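Local coordinates for protein LYND (Lyngbya aestuarii, PDB 4V1T) that probably uses ATP to convert cysteine residues of cyanobactin precursor peptides into thiazoline rings, as a YcaO-family cyclodehydratase, at residues E108-P113 and E263-I268; T117-I122 and N154-D159. One frame throughout, in Å; residues are numbered along the deposited sequence.

Interaction 1 of 2, residues E108-P113 and E263-I268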
loop_
_atom_site.group_PDB
_atom_site.type_symbol
_atom_site.label_atom_id
_atom_site.label_comp_id
_atom_site.label_asym_id
_atom_site.label_seq_id
_atom_site.Cartn_x
_atom_site.Cartn_y
_atom_site.Cartn_z
ATOM N N GLU B 108 35.677 16.392 3.021
ATOM C CA GLU B 108 36.070 16.737 4.385
ATOM C C GLU B 108 35.339 15.846 5.404
ATOM O O GLU B 108 35.931 15.372 6.374
ATOM C CB GLU B 108 35.784 18.213 4.669
ATOM C CG GLU B 108 36.806 18.881 5.584
ATOM C CD GLU B 108 38.134 19.137 4.896
ATOM O OE1 GLU B 108 38.140 19.433 3.680
ATOM O OE2 GLU B 108 39.170 19.044 5.580
ATOM N N ALA B 109 34.056 15.617 5.172
ATOM C CA ALA B 109 33.262 14.796 6.070
ATOM C C ALA B 109 33.789 13.367 6.147
ATOM O O ALA B 109 33.748 12.736 7.200
ATOM C CB ALA B 109 31.818 14.789 5.628
ATOM N N LEU B 110 34.279 12.867 5.022
ATOM C CA LEU B 110 34.766 11.498 4.934
ATOM C C LEU B 110 36.061 11.272 5.718
ATOM O O LEU B 110 36.461 10.126 5.926
ATOM C CB LEU B 110 34.973 11.110 3.464
ATOM C CG LEU B 110 33.718 10.892 2.614
ATOM C CD1 LEU B 110 34.099 10.651 1.166
ATOM C CD2 LEU B 110 32.898 9.729 3.126
ATOM N N ARG B 111 36.705 12.354 6.153
ATOM C CA ARG B 111 37.943 12.266 6.939
ATOM C C ARG B 111 37.673 11.962 8.405
ATOM O O ARG B 111 38.599 11.733 9.170
ATOM C CB ARG B 111 38.732 13.569 6.852
ATOM C CG ARG B 111 39.285 13.871 5.479
ATOM C CD ARG B 111 40.095 15.151 5.473
ATOM N NE ARG B 111 40.564 15.509 4.139
ATOM C CZ ARG B 111 40.791 14.642 3.150
ATOM N NH1 ARG B 111 40.604 13.339 3.328
ATOM N NH2 ARG B 111 41.215 15.076 1.968
ATOM N N GLN B 112 36.409 11.980 8.800
ATOM C CA GLN B 112 36.036 11.678 10.179
ATOM C C GLN B 112 36.273 10.198 10.470
ATOM O O GLN B 112 35.744 9.342 9.757
ATOM C CB GLN B 112 34.567 12.017 10.426
ATOM C CG GLN B 112 34.245 13.497 10.395
ATOM C CD GLN B 112 32.749 13.751 10.430
ATOM O OE1 GLN B 112 32.196 14.113 11.460
ATOM N NE2 GLN B 112 32.084 13.553 9.292
ATOM N N PRO B 113 37.069 9.890 11.508
ATOM C CA PRO B 113 37.280 8.479 11.803
ATOM C C PRO B 113 36.067 7.834 12.479
ATOM O O PRO B 113 35.252 8.515 13.105
ATOM C CB PRO B 113 38.494 8.485 12.733
ATOM C CG PRO B 113 38.497 9.828 13.362
ATOM C CD PRO B 113 37.851 10.774 12.392
ATOM N N GLU B 263 25.911 3.299 4.041
ATOM C CA GLU B 263 25.037 4.010 4.969
ATOM C C GLU B 263 25.836 4.700 6.075
ATOM O O GLU B 263 25.412 5.728 6.622
ATOM C CB GLU B 263 24.002 3.061 5.564
ATOM C CG GLU B 263 23.002 2.527 4.556
ATOM C CD GLU B 263 22.174 3.618 3.894
ATOM O OE1 GLU B 263 21.827 4.609 4.570
ATOM O OE2 GLU B 263 21.860 3.478 2.696
ATOM N N ILE B 264 26.991 4.138 6.395
ATOM C CA ILE B 264 27.894 4.767 7.336
ATOM C C ILE B 264 28.407 6.076 6.730
ATOM O O ILE B 264 28.411 7.106 7.381
ATOM C CB ILE B 264 29.065 3.840 7.701
ATOM C CG1 ILE B 264 28.580 2.751 8.662
ATOM C CG2 ILE B 264 30.193 4.625 8.379
ATOM C CD1 ILE B 264 29.502 1.543 8.749
ATOM N N ALA B 265 28.836 6.005 5.475
ATOM C CA ALA B 265 29.327 7.175 4.750
ATOM C C ALA B 265 28.250 8.245 4.644
ATOM O O ALA B 265 28.505 9.418 4.882
ATOM C CB ALA B 265 29.810 6.777 3.369
ATOM N N LYS B 266 27.041 7.828 4.304
ATOM C CA LYS B 266 25.946 8.752 4.156
ATOM C C LYS B 266 25.610 9.417 5.475
ATOM O O LYS B 266 25.241 10.590 5.503
ATOM C CB LYS B 266 24.712 8.046 3.593
ATOM C CG LYS B 266 24.780 7.785 2.096
ATOM C CD LYS B 266 23.403 7.630 1.486
ATOM C CE LYS B 266 22.849 6.249 1.717
ATOM N NZ LYS B 266 21.369 6.240 1.745
ATOM N N TRP B 267 25.739 8.679 6.573
ATOM C CA TRP B 267 25.490 9.266 7.886
ATOM C C TRP B 267 26.526 10.318 8.271
ATOM O O TRP B 267 26.170 11.410 8.716
ATOM C CB TRP B 267 25.436 8.203 8.991
ATOM C CG TRP B 267 25.369 8.851 10.319
ATOM C CD1 TRP B 267 26.383 8.974 11.219
ATOM C CD2 TRP B 267 24.249 9.539 10.880
ATOM N NE1 TRP B 267 25.960 9.679 12.315
ATOM C CE2 TRP B 267 24.650 10.032 12.135
ATOM C CE3 TRP B 267 22.939 9.769 10.450
ATOM C CZ2 TRP B 267 23.794 10.740 12.966
ATOM C CZ3 TRP B 267 22.087 10.484 11.274
ATOM C CH2 TRP B 267 22.520 10.963 12.516
ATOM N N ILE B 268 27.804 9.987 8.114
ATOM C CA ILE B 268 28.872 10.895 8.543
ATOM C C ILE B 268 28.857 12.165 7.703
ATOM O O ILE B 268 29.144 13.259 8.219
ATOM C CB ILE B 268 30.279 10.244 8.486
ATOM C CG1 ILE B 268 30.593 9.738 7.078
ATOM C CG2 ILE B 268 30.365 9.107 9.492
ATOM C CD1 ILE B 268 32.004 9.225 6.900
#

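Interaction 2 of 2, residues T117-I122 and N154-D159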
loop_
_atom_site.group_PDB
_atom_site.type_symbol
_atom_site.label_atom_id
_atom_site.label_comp_id
_atom_site.label_asym_id
_atom_site.label_seq_id
_atom_site.Cartn_x
_atom_site.Cartn_y
_atom_site.Cartn_z
ATOM N N THR B 117 32.970 -2.125 16.694
ATOM C CA THR B 117 32.915 -2.899 17.934
ATOM C C THR B 117 32.094 -4.175 17.725
ATOM O O THR B 117 30.894 -4.106 17.507
ATOM C CB THR B 117 32.288 -2.086 19.089
ATOM O OG1 THR B 117 32.862 -0.768 19.134
ATOM C CG2 THR B 117 32.514 -2.789 20.428
ATOM N N PRO B 118 32.740 -5.347 17.783
ATOM C CA PRO B 118 31.947 -6.575 17.699
ATOM C C PRO B 118 31.256 -6.929 19.012
ATOM O O PRO B 118 31.689 -6.523 20.084
ATOM C CB PRO B 118 32.991 -7.636 17.359
ATOM C CG PRO B 118 34.231 -7.136 18.038
ATOM C CD PRO B 118 34.184 -5.633 17.878
ATOM N N VAL B 119 30.181 -7.693 18.902
ATOM C CA VAL B 119 29.431 -8.172 20.048
ATOM C C VAL B 119 28.870 -9.543 19.663
ATOM O O VAL B 119 28.597 -9.806 18.484
ATOM C CB VAL B 119 28.309 -7.178 20.458
ATOM C CG1 VAL B 119 27.302 -7.006 19.352
ATOM C CG2 VAL B 119 27.604 -7.629 21.727
ATOM N N GLY B 120 28.703 -10.418 20.643
ATOM C CA GLY B 120 28.306 -11.785 20.355
ATOM C C GLY B 120 29.441 -12.498 19.646
ATOM O O GLY B 120 30.600 -12.293 19.980
ATOM N N ASN B 121 29.114 -13.304 18.640
ATOM C CA ASN B 121 30.099 -14.180 18.006
ATOM C C ASN B 121 30.615 -13.669 16.662
ATOM O O ASN B 121 31.054 -14.450 15.828
ATOM C CB ASN B 121 29.519 -15.597 17.855
ATOM C CG ASN B 121 28.205 -15.614 17.099
ATOM O OD1 ASN B 121 27.989 -14.825 16.182
ATOM N ND2 ASN B 121 27.314 -16.514 17.487
ATOM N N ILE B 122 30.568 -12.358 16.450
ATOM C CA ILE B 122 31.085 -11.781 15.214
ATOM C C ILE B 122 32.602 -11.940 15.159
ATOM O O ILE B 122 33.314 -11.544 16.075
ATOM C CB ILE B 122 30.706 -10.282 15.062
ATOM C CG1 ILE B 122 29.185 -10.102 15.058
ATOM C CG2 ILE B 122 31.286 -9.689 13.778
ATOM C CD1 ILE B 122 28.453 -10.827 13.940
ATOM N N ASN B 154 30.189 5.178 16.313
ATOM C CA ASN B 154 30.625 3.834 16.691
ATOM C C ASN B 154 29.721 2.818 16.006
ATOM O O ASN B 154 28.506 2.858 16.168
ATOM C CB ASN B 154 30.591 3.657 18.212
ATOM C CG ASN B 154 31.114 2.300 18.661
ATOM O OD1 ASN B 154 32.045 1.744 18.074
ATOM N ND2 ASN B 154 30.506 1.756 19.702
ATOM N N VAL B 155 30.314 1.923 15.226
ATOM C CA VAL B 155 29.560 0.889 14.533
ATOM C C VAL B 155 29.654 -0.434 15.286
ATOM O O VAL B 155 30.749 -0.952 15.512
ATOM C CB VAL B 155 30.074 0.697 13.105
ATOM C CG1 VAL B 155 29.206 -0.284 12.353
ATOM C CG2 VAL B 155 30.105 2.025 12.377
ATOM N N VAL B 156 28.498 -0.979 15.663
ATOM C CA VAL B 156 28.438 -2.213 16.433
ATOM C C VAL B 156 27.906 -3.356 15.572
ATOM O O VAL B 156 26.773 -3.305 15.102
ATOM C CB VAL B 156 27.550 -2.051 17.682
ATOM C CG1 VAL B 156 27.542 -3.337 18.507
ATOM C CG2 VAL B 156 28.040 -0.895 18.530
ATOM N N LEU B 157 28.733 -4.383 15.372
ATOM C CA LEU B 157 28.334 -5.553 14.598
ATOM C C LEU B 157 27.878 -6.645 15.558
ATOM O O LEU B 157 28.639 -7.047 16.436
ATOM C CB LEU B 157 29.481 -6.075 13.736
ATOM C CG LEU B 157 30.453 -5.073 13.124
ATOM C CD1 LEU B 157 31.389 -5.798 12.175
ATOM C CD2 LEU B 157 29.737 -3.965 12.386
ATOM N N THR B 158 26.644 -7.114 15.390
ATOM C CA THR B 158 26.077 -8.121 16.273
ATOM C C THR B 158 25.551 -9.283 15.458
ATOM O O THR B 158 25.370 -9.158 14.245
ATOM C CB THR B 158 24.936 -7.552 17.141
ATOM O OG1 THR B 158 24.562 -8.517 18.138
ATOM C CG2 THR B 158 23.718 -7.182 16.286
ATOM N N ASP B 159 25.327 -10.412 16.133
ATOM C CA ASP B 159 24.655 -11.564 15.528
ATOM C C ASP B 159 23.182 -11.574 15.929
ATOM O O ASP B 159 22.378 -12.296 15.342
ATOM C CB ASP B 159 25.335 -12.879 15.941
ATOM C CG ASP B 159 25.424 -13.054 17.452
ATOM O OD1 ASP B 159 25.406 -12.048 18.185
ATOM O OD2 ASP B 159 25.515 -14.207 17.914
#

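Interaction 1 of 2, residues E108-P113 and E263-I268
A type I beta turn, Ala109 to Gln112, carries the chain out of helix 103-109 and lies against the flank of helix 250-275. Gln112 has CG anti to its carbonyl carbon (chi1 -68°) and an extended chain beyond, which brings NE2 between two backbone carbonyls. Gln112 NE2 points one N-H almost straight at Ala109 O, 2.8 Å away, in the carbonyl plane and on a lone pair of an oxygen that Gln112 N also bonds. Gln112 NE2 also gives a hydrogen bond to Ile268 O at 3.1 Å, from well above the carbonyl plane and less straight, 147°. Both oxygens lie near the amide plane, so the two bonds fix its rotation. The rest is apolar. Ile268 puts CG1 in the crowded position between N and carbonyl carbon, which sends Ile268 CD1 to within 3.9 Å of Leu110 CD2, the two side chains crossing at about a right angle. Leu110 CD2 also lies 4.3 Å from Ala265 CB, and small Ala109 lets the turn come close. Trp96 of helix 90-98 covers Leu110 and Ala265. One neutral amide thus uses both its N-H groups, tying the turn to the helix in a largely buried place without introducing a charge.

Interaction 2 of 2, residues T117-I122 and N154-D159
Strands 114-118 and 154-157 run parallel, Thr117 beside Val156 and Pro118 beside Leu157. Thr117 N reaches Val155 O at 2.8 Å, Leu157 N reaches Thr117 O at 3.1 Å, and Val119 N closes the series on Leu157 O at 3.0 Å. Pro118, lacking an N-H, costs the pairing nothing, since these bonds use the amides on either side of it. Beyond the strand, Val119 holds CG1 in the crowded position between N and carbonyl carbon (chi1 62°). The side chain lies alongside that of Thr158, pointing the same way, with Val119 CG1 only 3.3 Å from Thr158 CB, a tight contact, and also meeting Val156 CG1; Thr158 OG1 is turned to Asp160 O. Val119 opens a type II' turn ending at Ile122. Gly120 suits its positive phi, and a beta carbon there would run into OD1 of Asp159. Ile122 crosses Leu157 at about a right angle, Ile122 CG2 being 4.0 Å from Leu157 CB, while Ile122 CD1 rests 3.5 Å from Thr158 O. Asp159 also takes the crowded first torsion (chi1 56°), which brings its carboxylate against the turn, with OD1 near Gly120 CA; OD1 accepts a hydrogen bond from Gln163 NE2. The Asn121 amide lies across the carboxylate, their planes 68° apart, without a hydrogen bond between them. An alanine at Asp159 would remove the carboxylate, and with it the bond from Gln163 NE2, and would probably leave the turn at Gly120 and Asn121 less well packed. Helix 124-135, between the two strands in sequence, covers Pro118 and Leu157, and helix 165-176 covers Val119 and Val156; helices thus lie on both faces of parallel strands 141-142, 114-118, 154-157 and 180-184, consistent with a Rossmann-like alpha/beta layout.

The chain between the two segments of interaction 1 contains both strands of interaction 2: helix 103-109, the turn and strand 114-118 follow one another, so the chain passes from the flank of helix 250-275 directly into the sheet. The centres of the two contacts lie about 20 Å apart, yet they touch where Ile264 CD1 packs on Val155 CG2 at 3.7 Å, the long helix thereby resting on the strand paired in interaction 2. Gln112 also touches Ala152, just ahead of that strand. None of the four segments supplies a zinc-binding cysteine (Cys203, Cys206, Cys311, Cys314) or a residue of the ADP pocket; both contacts are structural packing round the mixed sheet that includes strands 114-118 and 154-157.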